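Local coordinates for cellulose binding protein (Clavibacter michiganensis subsp. michiganensis, PDB 4L48), which binds cellulose and cello-oligosaccharides such as cellohexaose and, as the expansin part of a longer protein that is probably an endocellulase, is linked to cell wall loosening, at residues R6-S11 / V74-L79; G59-Q64 / F84-D89; V137-G142 / L167-T172. The protein carries 1 engineered substitution. All coordinates share one frame; numbering follows the deposited sequence.

Contact 1. Residues R6-S11 / V74-L79; sequences RATHYS and VGHLNL. Engineered in segment 74-79: N78 (natural residue Asp).
R6 and G75 open a parallel strand pairing: the amide of R6 donates to G75 O, and R6 O then accepts from L77 N at 3.0 Å, so that R6 spans H76. The side chain of H76 lies along the same face as R6 and T8. R6 NE sits 4.1 Å from H76 CG, over one face of the imidazole toward its rim, with the guanidinium turned 47° from the ring and held by a salt bridge to E73. With CG anti to the backbone N (chi1 179°), the imidazole is turned so that H76 NE2 donates to T8 OG1 over 2.7 Å. L77 continues the ladder, its carbonyl taking the amide of T8, and points to the other face. At N78, an engineered residue (natural Asp), N78 OD1 accepts from T8 OG1 at 2.7 Å. Its amide runs nearly parallel to the Y10 ring, with ND2 3.3 Å from Y10 CD2, while N78 O meets the ring edge at Y10 CE2 (3.1 Å). L79 N bonds to T8 O, L79 O receives Y10 N, and L79 CD1 packs on A7 CB at 3.7 Å on the face shared with L77 and H9. In this variant T8 OG1 thus accepts from H76 and donates to N78, a relay that probably fixes the hydroxyl's orientation on one polar face of the expansin double-psi beta-barrel domain.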
ATOM      1  N   ARG A   6     -12.634  13.847 -10.321  1.00 13.55           N
ATOM      2  CA  ARG A   6     -13.962  13.555  -9.799  1.00 15.12           C
ATOM      3  C   ARG A   6     -13.948  12.259  -8.996  1.00 16.48           C
ATOM      4  O   ARG A   6     -12.982  11.497  -9.051  1.00 16.19           O
ATOM      5  CB  ARG A   6     -14.971  13.451 -10.941  1.00 15.81           C
ATOM      6  CG  ARG A   6     -14.639  12.366 -11.950  1.00 15.80           C
ATOM      7  CD  ARG A   6     -15.731  12.228 -12.992  1.00 17.17           C
ATOM      8  NE  ARG A   6     -15.512  11.071 -13.854  1.00 18.31           N
ATOM      9  CZ  ARG A   6     -16.477  10.439 -14.512  1.00 20.20           C
ATOM     10  NH1 ARG A   6     -17.734  10.850 -14.402  1.00 21.48           N
ATOM     11  NH2 ARG A   6     -16.189   9.394 -15.275  1.00 21.33           N
ATOM     12  N   ALA A   7     -15.021  12.005  -8.256  1.00 16.47           N
ATOM     13  CA  ALA A   7     -15.072  10.830  -7.397  1.00 15.95           C
ATOM     14  C   ALA A   7     -16.426  10.128  -7.401  1.00 15.33           C
ATOM     15  O   ALA A   7     -17.475  10.767  -7.314  1.00 15.12           O
ATOM     16  CB  ALA A   7     -14.675  11.201  -5.975  1.00 15.95           C
ATOM     17  N   THR A   8     -16.383   8.804  -7.511  1.00 15.04           N
ATOM     18  CA  THR A   8     -17.558   7.967  -7.313  1.00 15.03           C
ATOM     19  C   THR A   8     -17.347   7.162  -6.038  1.00 15.01           C
ATOM     20  O   THR A   8     -16.331   7.326  -5.362  1.00 15.54           O
ATOM     21  CB  THR A   8     -17.788   7.016  -8.499  1.00 15.34           C
ATOM     22  OG1 THR A   8     -16.554   6.377  -8.846  1.00 13.30           O
ATOM     23  CG2 THR A   8     -18.306   7.786  -9.704  1.00 13.75           C
ATOM     24  N   HIS A   9     -18.296   6.294  -5.700  1.00 14.66           N
ATOM     25  CA  HIS A   9     -18.179   5.513  -4.474  1.00 14.45           C
ATOM     26  C   HIS A   9     -18.397   4.012  -4.665  1.00 14.29           C
ATOM     27  O   HIS A   9     -19.146   3.586  -5.544  1.00 14.72           O
ATOM     28  CB  HIS A   9     -19.104   6.062  -3.381  1.00 14.64           C
ATOM     29  CG  HIS A   9     -20.537   6.178  -3.798  1.00 15.28           C
ATOM     30  ND1 HIS A   9     -21.326   5.081  -4.073  1.00 16.05           N
ATOM     31  CD2 HIS A   9     -21.326   7.263  -3.979  1.00 15.81           C
ATOM     32  CE1 HIS A   9     -22.537   5.485  -4.409  1.00 16.60           C
ATOM     33  NE2 HIS A   9     -22.565   6.805  -4.360  1.00 16.46           N
ATOM     34  N   TYR A  10     -17.724   3.223  -3.833  1.00 13.67           N
ATOM     35  CA  TYR A  10     -17.871   1.772  -3.833  1.00 13.61           C
ATOM     36  C   TYR A  10     -17.455   1.240  -2.463  1.00 13.08           C
ATOM     37  O   TYR A  10     -17.073   2.013  -1.587  1.00 12.31           O
ATOM     38  CB  TYR A  10     -17.025   1.141  -4.941  1.00 14.00           C
ATOM     39  CG  TYR A  10     -15.602   0.819  -4.536  1.00 13.78           C
ATOM     40  CD1 TYR A  10     -15.175  -0.499  -4.426  1.00 13.91           C
ATOM     41  CD2 TYR A  10     -14.691   1.828  -4.257  1.00 13.85           C
ATOM     42  CE1 TYR A  10     -13.880  -0.801  -4.055  1.00 13.81           C
ATOM     43  CE2 TYR A  10     -13.393   1.534  -3.883  1.00 13.95           C
ATOM     44  CZ  TYR A  10     -12.993   0.219  -3.784  1.00 13.78           C
ATOM     45  OH  TYR A  10     -11.704  -0.075  -3.413  1.00 13.74           O
ATOM     46  N   SER A  11     -17.528  -0.075  -2.276  1.00 13.54           N
ATOM     47  CA  SER A  11     -17.180  -0.663  -0.986  1.00 13.45           C
ATOM     48  C   SER A  11     -16.390  -1.962  -1.112  1.00 13.13           C
ATOM     49  O   SER A  11     -16.633  -2.768  -2.011  1.00 13.27           O
ATOM     50  CB  SER A  11     -18.438  -0.905  -0.151  1.00 14.21           C
ATOM     51  OG  SER A  11     -18.110  -1.476   1.103  1.00 14.47           O
ATOM     52  N   VAL A  74      -7.908   8.839 -15.447  1.00 13.25           N
ATOM     53  CA  VAL A  74      -6.976   9.632 -14.655  1.00 12.38           C
ATOM     54  C   VAL A  74      -7.687  10.824 -14.019  1.00 11.68           C
ATOM     55  O   VAL A  74      -8.299  11.635 -14.712  1.00 12.05           O
ATOM     56  CB  VAL A  74      -5.786  10.124 -15.502  1.00 12.44           C
ATOM     57  CG1 VAL A  74      -5.028  11.225 -14.775  1.00 11.96           C
ATOM     58  CG2 VAL A  74      -4.863   8.964 -15.841  1.00 12.61           C
ATOM     59  N   GLY A  75      -7.609  10.913 -12.695  1.00 11.16           N
ATOM     60  CA  GLY A  75      -8.280  11.968 -11.959  1.00 11.00           C
ATOM     61  C   GLY A  75      -9.545  11.468 -11.291  1.00 11.40           C
ATOM     62  O   GLY A  75     -10.091  12.120 -10.403  1.00 11.39           O
ATOM     63  N   HIS A  76     -10.009  10.299 -11.721  1.00 11.68           N
ATOM     64  CA  HIS A  76     -11.219   9.701 -11.167  1.00 11.80           C
ATOM     65  C   HIS A  76     -10.880   8.727 -10.043  1.00 11.72           C
ATOM     66  O   HIS A  76     -10.290   7.672 -10.277  1.00 11.37           O
ATOM     67  CB  HIS A  76     -12.012   8.991 -12.267  1.00 12.44           C
ATOM     68  CG  HIS A  76     -13.266   8.328 -11.785  1.00 12.75           C
ATOM     69  ND1 HIS A  76     -13.963   7.417 -12.549  1.00 13.36           N
ATOM     70  CD2 HIS A  76     -13.952   8.446 -10.623  1.00 12.56           C
ATOM     71  CE1 HIS A  76     -15.021   6.999 -11.877  1.00 13.56           C
ATOM     72  NE2 HIS A  76     -15.037   7.606 -10.705  1.00 13.21           N
ATOM     73  N   LEU A  77     -11.263   9.090  -8.823  1.00 11.72           N
ATOM     74  CA  LEU A  77     -11.055   8.229  -7.667  1.00 12.31           C
ATOM     75  C   LEU A  77     -12.327   7.467  -7.323  1.00 12.98           C
ATOM     76  O   LEU A  77     -13.425   8.019  -7.373  1.00 13.02           O
ATOM     77  CB  LEU A  77     -10.618   9.053  -6.456  1.00 12.30           C
ATOM     78  CG  LEU A  77      -9.271   9.770  -6.530  1.00 12.24           C
ATOM     79  CD1 LEU A  77      -8.973  10.458  -5.208  1.00 11.84           C
ATOM     80  CD2 LEU A  77      -8.163   8.795  -6.892  1.00 12.41           C
ATOM     81  N   ASN A  78     -12.175   6.195  -6.974  1.00 13.30           N
ATOM     82  CA  ASN A  78     -13.294   5.414  -6.473  1.00 13.89           C
ATOM     83  C   ASN A  78     -13.215   5.344  -4.954  1.00 13.57           C
ATOM     84  O   ASN A  78     -12.598   4.439  -4.395  1.00 13.99           O
ATOM     85  CB  ASN A  78     -13.295   4.012  -7.085  1.00 15.05           C
ATOM     86  CG  ASN A  78     -14.695   3.505  -7.379  1.00 15.98           C
ATOM     87  OD1 ASN A  78     -15.650   4.280  -7.429  1.00 16.34           O
ATOM     88  ND2 ASN A  78     -14.822   2.199  -7.579  1.00 16.58           N
ATOM     89  N   LEU A  79     -13.828   6.320  -4.292  1.00 13.05           N
ATOM     90  CA  LEU A  79     -13.759   6.430  -2.840  1.00 12.70           C
ATOM     91  C   LEU A  79     -14.616   5.380  -2.147  1.00 12.90           C
ATOM     92  O   LEU A  79     -15.574   4.867  -2.723  1.00 12.57           O
ATOM     93  CB  LEU A  79     -14.216   7.820  -2.389  1.00 12.50           C
ATOM     94  CG  LEU A  79     -13.391   9.038  -2.803  1.00 12.07           C
ATOM     95  CD1 LEU A  79     -14.139  10.313  -2.454  1.00 11.73           C
ATOM     96  CD2 LEU A  79     -12.030   9.021  -2.128  1.00 12.01           C
TER

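Contact 2. Residues G59-Q64 / F84-D89; sequences GTVRVQ and FRALGD
This is a small apolar contact at the surface of the double-psi beta-barrel domain, where the start of strand 59-69 meets the last turn of helix 81-87. No hydrogen bond joins the segments; V61, A86 and L87 carry the contact. V61 points toward the helix and meets L87 tip to tip, and both its methyls rest on one leucine methyl: V61 CG1 and V61 CG2 each lie 3.6 Å from L87 CD1. The second leucine branch adds to the grip, L87 CD2 standing 3.7 Å from V61 CG2. L87 adopts torsions well off the staggered positions (chi1 -103°, chi2 21°), which carry its end across to the strand. Beside it, A86 CB touches V61 CG1 at 4.1 Å. The same L87 CD1 also lies against backbone, 3.7 Å from G59 O. F84 O accepts from both L87 N and G88 N, which ties down the turn bearing A86 and L87. Around the contact, the backbone of L87 is hydrogen-bonded to that of K58, and V61 pairs through its backbone with V54. The L87 side chain sits against V61, V54 and I95, and so packs this turn on strands 59-69, 51-56 and 95-101 of the barrel.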
ATOM      1  N   GLY A  59     -15.146  19.378   2.373  1.00 11.12           N
ATOM      2  CA  GLY A  59     -13.840  19.475   3.000  1.00 10.86           C
ATOM      3  C   GLY A  59     -12.777  18.566   2.413  1.00 10.52           C
ATOM      4  O   GLY A  59     -12.765  18.298   1.212  1.00 10.38           O
ATOM      5  N   THR A  60     -11.878  18.091   3.270  1.00 10.70           N
ATOM      6  CA  THR A  60     -10.761  17.259   2.837  1.00 10.75           C
ATOM      7  C   THR A  60     -10.514  16.110   3.810  1.00 11.06           C
ATOM      8  O   THR A  60     -10.330  16.333   5.005  1.00 11.75           O
ATOM      9  CB  THR A  60      -9.467  18.091   2.711  1.00 11.05           C
ATOM     10  OG1 THR A  60      -9.682  19.188   1.813  1.00 10.88           O
ATOM     11  CG2 THR A  60      -8.322  17.231   2.193  1.00 11.21           C
ATOM     12  N   VAL A  61     -10.515  14.881   3.300  1.00 11.50           N
ATOM     13  CA  VAL A  61     -10.210  13.716   4.129  1.00 11.72           C
ATOM     14  C   VAL A  61      -9.031  12.918   3.582  1.00 11.63           C
ATOM     15  O   VAL A  61      -8.746  12.946   2.385  1.00 11.66           O
ATOM     16  CB  VAL A  61     -11.422  12.768   4.285  1.00 11.92           C
ATOM     17  CG1 VAL A  61     -12.604  13.504   4.891  1.00 12.10           C
ATOM     18  CG2 VAL A  61     -11.792  12.140   2.949  1.00 11.44           C
ATOM     19  N   ARG A  62      -8.348  12.206   4.474  1.00 11.40           N
ATOM     20  CA  ARG A  62      -7.213  11.380   4.090  1.00 11.04           C
ATOM     21  C   ARG A  62      -7.625   9.922   3.915  1.00 11.28           C
ATOM     22  O   ARG A  62      -8.226   9.324   4.807  1.00 10.43           O
ATOM     23  CB  ARG A  62      -6.094  11.495   5.126  1.00 11.13           C
ATOM     24  CG  ARG A  62      -4.890  10.619   4.842  1.00 11.34           C
ATOM     25  CD  ARG A  62      -3.695  11.047   5.677  1.00 11.70           C
ATOM     26  NE  ARG A  62      -3.267  12.404   5.349  1.00 11.57           N
ATOM     27  CZ  ARG A  62      -2.224  13.015   5.904  1.00 11.82           C
ATOM     28  NH1 ARG A  62      -1.497  12.390   6.822  1.00 12.50           N
ATOM     29  NH2 ARG A  62      -1.908  14.250   5.540  1.00 11.09           N
ATOM     30  N   VAL A  63      -7.301   9.358   2.756  1.00 11.38           N
ATOM     31  CA  VAL A  63      -7.654   7.977   2.450  1.00 11.85           C
ATOM     32  C   VAL A  63      -6.433   7.174   2.012  1.00 12.30           C
ATOM     33  O   VAL A  63      -5.489   7.720   1.442  1.00 12.01           O
ATOM     34  CB  VAL A  63      -8.732   7.898   1.349  1.00 11.47           C
ATOM     35  CG1 VAL A  63     -10.065   8.414   1.871  1.00 11.54           C
ATOM     36  CG2 VAL A  63      -8.294   8.680   0.119  1.00 11.11           C
ATOM     37  N   GLN A  64      -6.460   5.874   2.283  1.00 12.90           N
ATOM     38  CA  GLN A  64      -5.369   4.990   1.892  1.00 13.42           C
ATOM     39  C   GLN A  64      -5.640   4.355   0.533  1.00 13.35           C
ATOM     40  O   GLN A  64      -6.715   3.804   0.304  1.00 14.18           O
ATOM     41  CB  GLN A  64      -5.166   3.897   2.944  1.00 14.33           C
ATOM     42  CG  GLN A  64      -4.112   2.865   2.577  1.00 15.35           C
ATOM     43  CD  GLN A  64      -3.920   1.819   3.656  1.00 17.01           C
ATOM     44  OE1 GLN A  64      -4.281   2.031   4.815  1.00 17.68           O
ATOM     45  NE2 GLN A  64      -3.354   0.678   3.281  1.00 17.95           N
ATOM     46  N   PHE A  84     -16.746   9.072   0.823  1.00 14.01           N
ATOM     47  CA  PHE A  84     -17.576   9.822  -0.109  1.00 14.75           C
ATOM     48  C   PHE A  84     -18.574  10.686   0.651  1.00 14.94           C
ATOM     49  O   PHE A  84     -18.729  11.872   0.359  1.00 14.95           O
ATOM     50  CB  PHE A  84     -18.314   8.870  -1.053  1.00 16.51           C
ATOM     51  CG  PHE A  84     -18.942   9.548  -2.239  1.00 18.12           C
ATOM     52  CD1 PHE A  84     -18.268   9.618  -3.446  1.00 18.77           C
ATOM     53  CD2 PHE A  84     -20.205  10.112  -2.148  1.00 19.59           C
ATOM     54  CE1 PHE A  84     -18.840  10.239  -4.540  1.00 20.86           C
ATOM     55  CE2 PHE A  84     -20.781  10.736  -3.240  1.00 21.78           C
ATOM     56  CZ  PHE A  84     -20.097  10.799  -4.437  1.00 22.40           C
ATOM     57  N   ARG A  85     -19.248  10.084   1.629  1.00 15.71           N
ATOM     58  CA  ARG A  85     -20.255  10.784   2.421  1.00 17.00           C
ATOM     59  C   ARG A  85     -19.657  11.929   3.230  1.00 15.67           C
ATOM     60  O   ARG A  85     -20.340  12.897   3.547  1.00 16.28           O
ATOM     61  CB  ARG A  85     -20.983   9.809   3.353  1.00 18.98           C
ATOM     62  CG  ARG A  85     -21.984   8.906   2.657  1.00 22.07           C
ATOM     63  CD  ARG A  85     -22.774   8.073   3.658  1.00 24.58           C
ATOM     64  NE  ARG A  85     -23.967   7.475   3.061  1.00 28.81           N
ATOM     65  CZ  ARG A  85     -24.033   6.230   2.595  1.00 30.68           C
ATOM     66  NH1 ARG A  85     -22.970   5.441   2.654  1.00 29.28           N
ATOM     67  NH2 ARG A  85     -25.163   5.776   2.070  1.00 34.38           N
ATOM     68  N   ALA A  86     -18.378  11.812   3.568  1.00 14.36           N
ATOM     69  CA  ALA A  86     -17.705  12.850   4.343  1.00 13.87           C
ATOM     70  C   ALA A  86     -17.286  14.022   3.465  1.00 13.59           C
ATOM     71  O   ALA A  86     -17.080  15.136   3.952  1.00 13.50           O
ATOM     72  CB  ALA A  86     -16.510  12.280   5.069  1.00 13.09           C
ATOM     73  N   LEU A  87     -17.158  13.764   2.170  1.00 14.00           N
ATOM     74  CA  LEU A  87     -16.729  14.787   1.229  1.00 14.57           C
ATOM     75  C   LEU A  87     -17.921  15.442   0.547  1.00 16.34           C
ATOM     76  O   LEU A  87     -17.930  16.650   0.317  1.00 16.97           O
ATOM     77  CB  LEU A  87     -15.794  14.179   0.184  1.00 15.01           C
ATOM     78  CG  LEU A  87     -14.296  14.443   0.346  1.00 14.69           C
ATOM     79  CD1 LEU A  87     -13.926  14.841   1.773  1.00 13.79           C
ATOM     80  CD2 LEU A  87     -13.509  13.221  -0.098  1.00 15.33           C
ATOM     81  N   GLY A  88     -18.929  14.640   0.230  1.00 17.71           N
ATOM     82  CA  GLY A  88     -20.098  15.139  -0.465  1.00 19.98           C
ATOM     83  C   GLY A  88     -21.359  14.374  -0.128  1.00 21.68           C
ATOM     84  O   GLY A  88     -21.362  13.510   0.750  1.00 20.67           O
ATOM     85  N   ASP A  89     -22.439  14.697  -0.831  1.00 25.06           N
ATOM     86  CA  ASP A  89     -23.713  14.025  -0.623  1.00 28.09           C
ATOM     87  C   ASP A  89     -23.731  12.700  -1.376  1.00 28.99           C
ATOM     88  O   ASP A  89     -23.373  12.642  -2.552  1.00 30.18           O
ATOM     89  CB  ASP A  89     -24.873  14.913  -1.080  1.00 32.36           C
ATOM     90  CG  ASP A  89     -26.223  14.391  -0.620  1.00 36.50           C
ATOM     91  OD1 ASP A  89     -26.587  14.639   0.551  1.00 37.02           O
ATOM     92  OD2 ASP A  89     -26.924  13.747  -1.427  1.00 39.77           O
TER

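Contact 3. Residues V137-G142 / L167-T172; sequences VEIQAG and LTVKVT
V137 and V171, E138 and K170, and I139 and V169 face each other as successive pairs of an antiparallel ladder between strands 134-141 and 167-173. Backbone bonds form its frame. E138 and K170 make the hydrogen-bonded pair, with E138 N to K170 O at 2.9 Å and K170 N to E138 O at 3.0 Å. Two residues on, Q140 N donates to T168 O (2.9 Å). A water bonded to Q140 O, and weakly to T168 N, bridges the strands just beyond.

The apolar contacts occupy the face bearing V137, I139, V169 and V171. V137 splits its methyls between two residues of the partner strand: CG1 reaches V169 CG1 at 3.9 Å and CG2 lies beside V171 CG1. I139 does likewise, meeting V169 through CG1, while I139 CG2, anti to the backbone N, is turned to L167 CD2 (3.9 Å).

E138 and K170 share the other face and run side by side. K170 CD lies 3.6 Å from E138 OE1, and the bend at chi3 (-56°) turns the lysine chain beyond it; the ion pair of E138 OE1 with K170 NZ is long, 4.0 Å. A second water joins E138 OE1, K170 O and T172 OG1. Further along the ladder, Q140 lies alongside T168.

Strand 144-150 flanks 134-141 on its other edge and supplies W145, which makes a cation-pi contact with K170, while strand 178-184 borders 167-173. On the apolar face L125 and V127 of strand 124-128 pack against the valines and I139, closing the core of the expansin C-terminal domain.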
ATOM      1  N   VAL A 137      12.890  -3.712  -2.941  1.00 15.79           N
ATOM      2  CA  VAL A 137      12.841  -4.657  -1.830  1.00 14.34           C
ATOM      3  C   VAL A 137      13.774  -5.828  -2.123  1.00 13.78           C
ATOM      4  O   VAL A 137      13.609  -6.528  -3.119  1.00 12.05           O
ATOM      5  CB  VAL A 137      11.416  -5.189  -1.586  1.00 13.20           C
ATOM      6  CG1 VAL A 137      11.431  -6.250  -0.495  1.00 12.45           C
ATOM      7  CG2 VAL A 137      10.475  -4.052  -1.214  1.00 11.59           C
ATOM      8  N   GLU A 138      14.756  -6.033  -1.251  1.00 14.18           N
ATOM      9  CA  GLU A 138      15.782  -7.043  -1.486  1.00 14.71           C
ATOM     10  C   GLU A 138      15.920  -8.010  -0.315  1.00 14.42           C
ATOM     11  O   GLU A 138      15.736  -7.631   0.842  1.00 14.41           O
ATOM     12  CB  GLU A 138      17.130  -6.369  -1.750  1.00 16.99           C
ATOM     13  CG  GLU A 138      17.114  -5.368  -2.891  1.00 18.87           C
ATOM     14  CD  GLU A 138      18.310  -4.437  -2.862  1.00 21.87           C
ATOM     15  OE1 GLU A 138      18.273  -3.448  -2.100  1.00 22.69           O
ATOM     16  OE2 GLU A 138      19.284  -4.694  -3.598  1.00 23.95           O
ATOM     17  N   ILE A 139      16.248  -9.259  -0.626  1.00 12.42           N
ATOM     18  CA  ILE A 139      16.537 -10.261   0.392  1.00 12.54           C
ATOM     19  C   ILE A 139      18.013 -10.634   0.324  1.00 13.99           C
ATOM     20  O   ILE A 139      18.531 -10.948  -0.749  1.00 14.68           O
ATOM     21  CB  ILE A 139      15.683 -11.528   0.201  1.00 11.95           C
ATOM     22  CG1 ILE A 139      14.194 -11.187   0.289  1.00 16.14           C
ATOM     23  CG2 ILE A 139      16.051 -12.586   1.232  1.00 12.71           C
ATOM     24  CD1 ILE A 139      13.282 -12.381   0.101  1.00 16.16           C
ATOM     25  N   GLN A 140      18.690 -10.595   1.467  1.00 14.85           N
ATOM     26  CA  GLN A 140      20.121 -10.873   1.512  1.00 19.90           C
ATOM     27  C   GLN A 140      20.434 -12.314   1.127  1.00 20.52           C
ATOM     28  O   GLN A 140      19.975 -13.257   1.772  1.00 20.56           O
ATOM     29  CB  GLN A 140      20.693 -10.568   2.897  1.00 17.77           C
ATOM     30  CG  GLN A 140      22.212 -10.649   2.962  1.00 19.97           C
ATOM     31  CD  GLN A 140      22.747 -10.498   4.371  1.00 21.53           C
ATOM     32  OE1 GLN A 140      22.143 -10.975   5.331  1.00 25.57           O
ATOM     33  NE2 GLN A 140      23.887  -9.831   4.503  1.00 23.71           N
ATOM     34  N   ALA A 141      21.215 -12.475   0.063  1.00 21.43           N
ATOM     35  CA  ALA A 141      21.663 -13.790  -0.374  1.00 22.60           C
ATOM     36  C   ALA A 141      23.173 -13.888  -0.204  1.00 24.98           C
ATOM     37  O   ALA A 141      23.935 -13.491  -1.086  1.00 26.59           O
ATOM     38  CB  ALA A 141      21.273 -14.030  -1.821  1.00 22.56           C
ATOM     39  N   GLY A 142      23.602 -14.415   0.937  1.00 25.53           N
ATOM     40  CA  GLY A 142      25.012 -14.447   1.272  1.00 27.95           C
ATOM     41  C   GLY A 142      25.480 -13.067   1.690  1.00 28.25           C
ATOM     42  O   GLY A 142      25.119 -12.580   2.761  1.00 27.54           O
ATOM     43  N   LEU A 167      15.330 -14.027   7.712  1.00 21.84           N
ATOM     44  CA  LEU A 167      15.486 -13.177   6.539  1.00 20.36           C
ATOM     45  C   LEU A 167      16.035 -11.798   6.891  1.00 19.25           C
ATOM     46  O   LEU A 167      15.637 -11.194   7.888  1.00 17.95           O
ATOM     47  CB  LEU A 167      14.155 -13.031   5.793  1.00 19.46           C
ATOM     48  CG  LEU A 167      13.627 -14.272   5.073  1.00 21.38           C
ATOM     49  CD1 LEU A 167      12.331 -13.955   4.343  1.00 21.15           C
ATOM     50  CD2 LEU A 167      14.671 -14.813   4.109  1.00 22.78           C
ATOM     51  N   THR A 168      16.958 -11.314   6.068  1.00 19.16           N
ATOM     52  CA  THR A 168      17.455  -9.950   6.184  1.00 18.58           C
ATOM     53  C   THR A 168      16.993  -9.159   4.967  1.00 17.20           C
ATOM     54  O   THR A 168      17.503  -9.347   3.862  1.00 17.71           O
ATOM     55  CB  THR A 168      18.990  -9.905   6.275  1.00 21.06           C
ATOM     56  OG1 THR A 168      19.424 -10.623   7.437  1.00 23.00           O
ATOM     57  CG2 THR A 168      19.477  -8.466   6.365  1.00 20.71           C
ATOM     58  N   VAL A 169      16.019  -8.279   5.173  1.00 15.69           N
ATOM     59  CA  VAL A 169      15.396  -7.563   4.066  1.00 14.93           C
ATOM     60  C   VAL A 169      15.709  -6.071   4.080  1.00 14.52           C
ATOM     61  O   VAL A 169      15.539  -5.398   5.096  1.00 13.77           O
ATOM     62  CB  VAL A 169      13.867  -7.766   4.062  1.00 14.54           C
ATOM     63  CG1 VAL A 169      13.217  -6.943   2.959  1.00 14.17           C
ATOM     64  CG2 VAL A 169      13.532  -9.240   3.901  1.00 15.75           C
ATOM     65  N   LYS A 170      16.172  -5.563   2.941  1.00 15.20           N
ATOM     66  CA  LYS A 170      16.405  -4.135   2.780  1.00 15.18           C
ATOM     67  C   LYS A 170      15.309  -3.529   1.914  1.00 14.29           C
ATOM     68  O   LYS A 170      15.087  -3.964   0.784  1.00 15.32           O
ATOM     69  CB  LYS A 170      17.770  -3.876   2.141  1.00 17.10           C
ATOM     70  CG  LYS A 170      18.181  -2.412   2.149  1.00 17.87           C
ATOM     71  CD  LYS A 170      19.236  -2.121   1.093  1.00 20.70           C
ATOM     72  CE  LYS A 170      20.454  -3.014   1.256  1.00 23.44           C
ATOM     73  NZ  LYS A 170      21.445  -2.794   0.167  1.00 26.62           N
ATOM     74  N   VAL A 171      14.622  -2.526   2.451  1.00 12.97           N
ATOM     75  CA  VAL A 171      13.563  -1.844   1.719  1.00 12.25           C
ATOM     76  C   VAL A 171      13.948  -0.392   1.455  1.00 12.41           C
ATOM     77  O   VAL A 171      14.334   0.330   2.373  1.00 12.62           O
ATOM     78  CB  VAL A 171      12.228  -1.885   2.489  1.00 11.58           C
ATOM     79  CG1 VAL A 171      11.135  -1.185   1.698  1.00 11.29           C
ATOM     80  CG2 VAL A 171      11.835  -3.322   2.793  1.00 11.92           C
ATOM     81  N   THR A 172      13.848   0.028   0.198  1.00 12.84           N
ATOM     82  CA  THR A 172      14.181   1.395  -0.185  1.00 13.69           C
ATOM     83  C   THR A 172      12.963   2.106  -0.763  1.00 13.26           C
ATOM     84  O   THR A 172      12.351   1.619  -1.714  1.00 13.64           O
ATOM     85  CB  THR A 172      15.312   1.424  -1.231  1.00 15.55           C
ATOM     86  OG1 THR A 172      16.446   0.699  -0.738  1.00 16.48           O
ATOM     87  CG2 THR A 172      15.721   2.859  -1.534  1.00 16.49           C
TER
HETATM   88  O   HOH W   1      15.974  -2.172  -1.057  1.00 12.83           O
HETATM   89  O   HOH W   2      18.598 -13.486   4.122  1.00 12.35           O

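Overall arrangement
Contacts 1 and 2 belong to the N-terminal double-psi beta-barrel domain, and contact 3 to the C-terminal domain. The first two have centres 11 Å apart and interleave along the chain: strand 59-69 leads into strand 76-80, which runs on into helix 81-87. They touch through F84, which packs on A7 and H9, and through L79 CD1 against L87 CD2, 3.8 Å apart. Contact 3 follows in sequence, on the other side of the chain's centre, about 36 Å from contact 1 and 38 Å from contact 2 between centres. The glycan pocket draws on both domains, from A19 and N22 to W121, W122 and Y153, consistent with both domains taking part in cellulose binding.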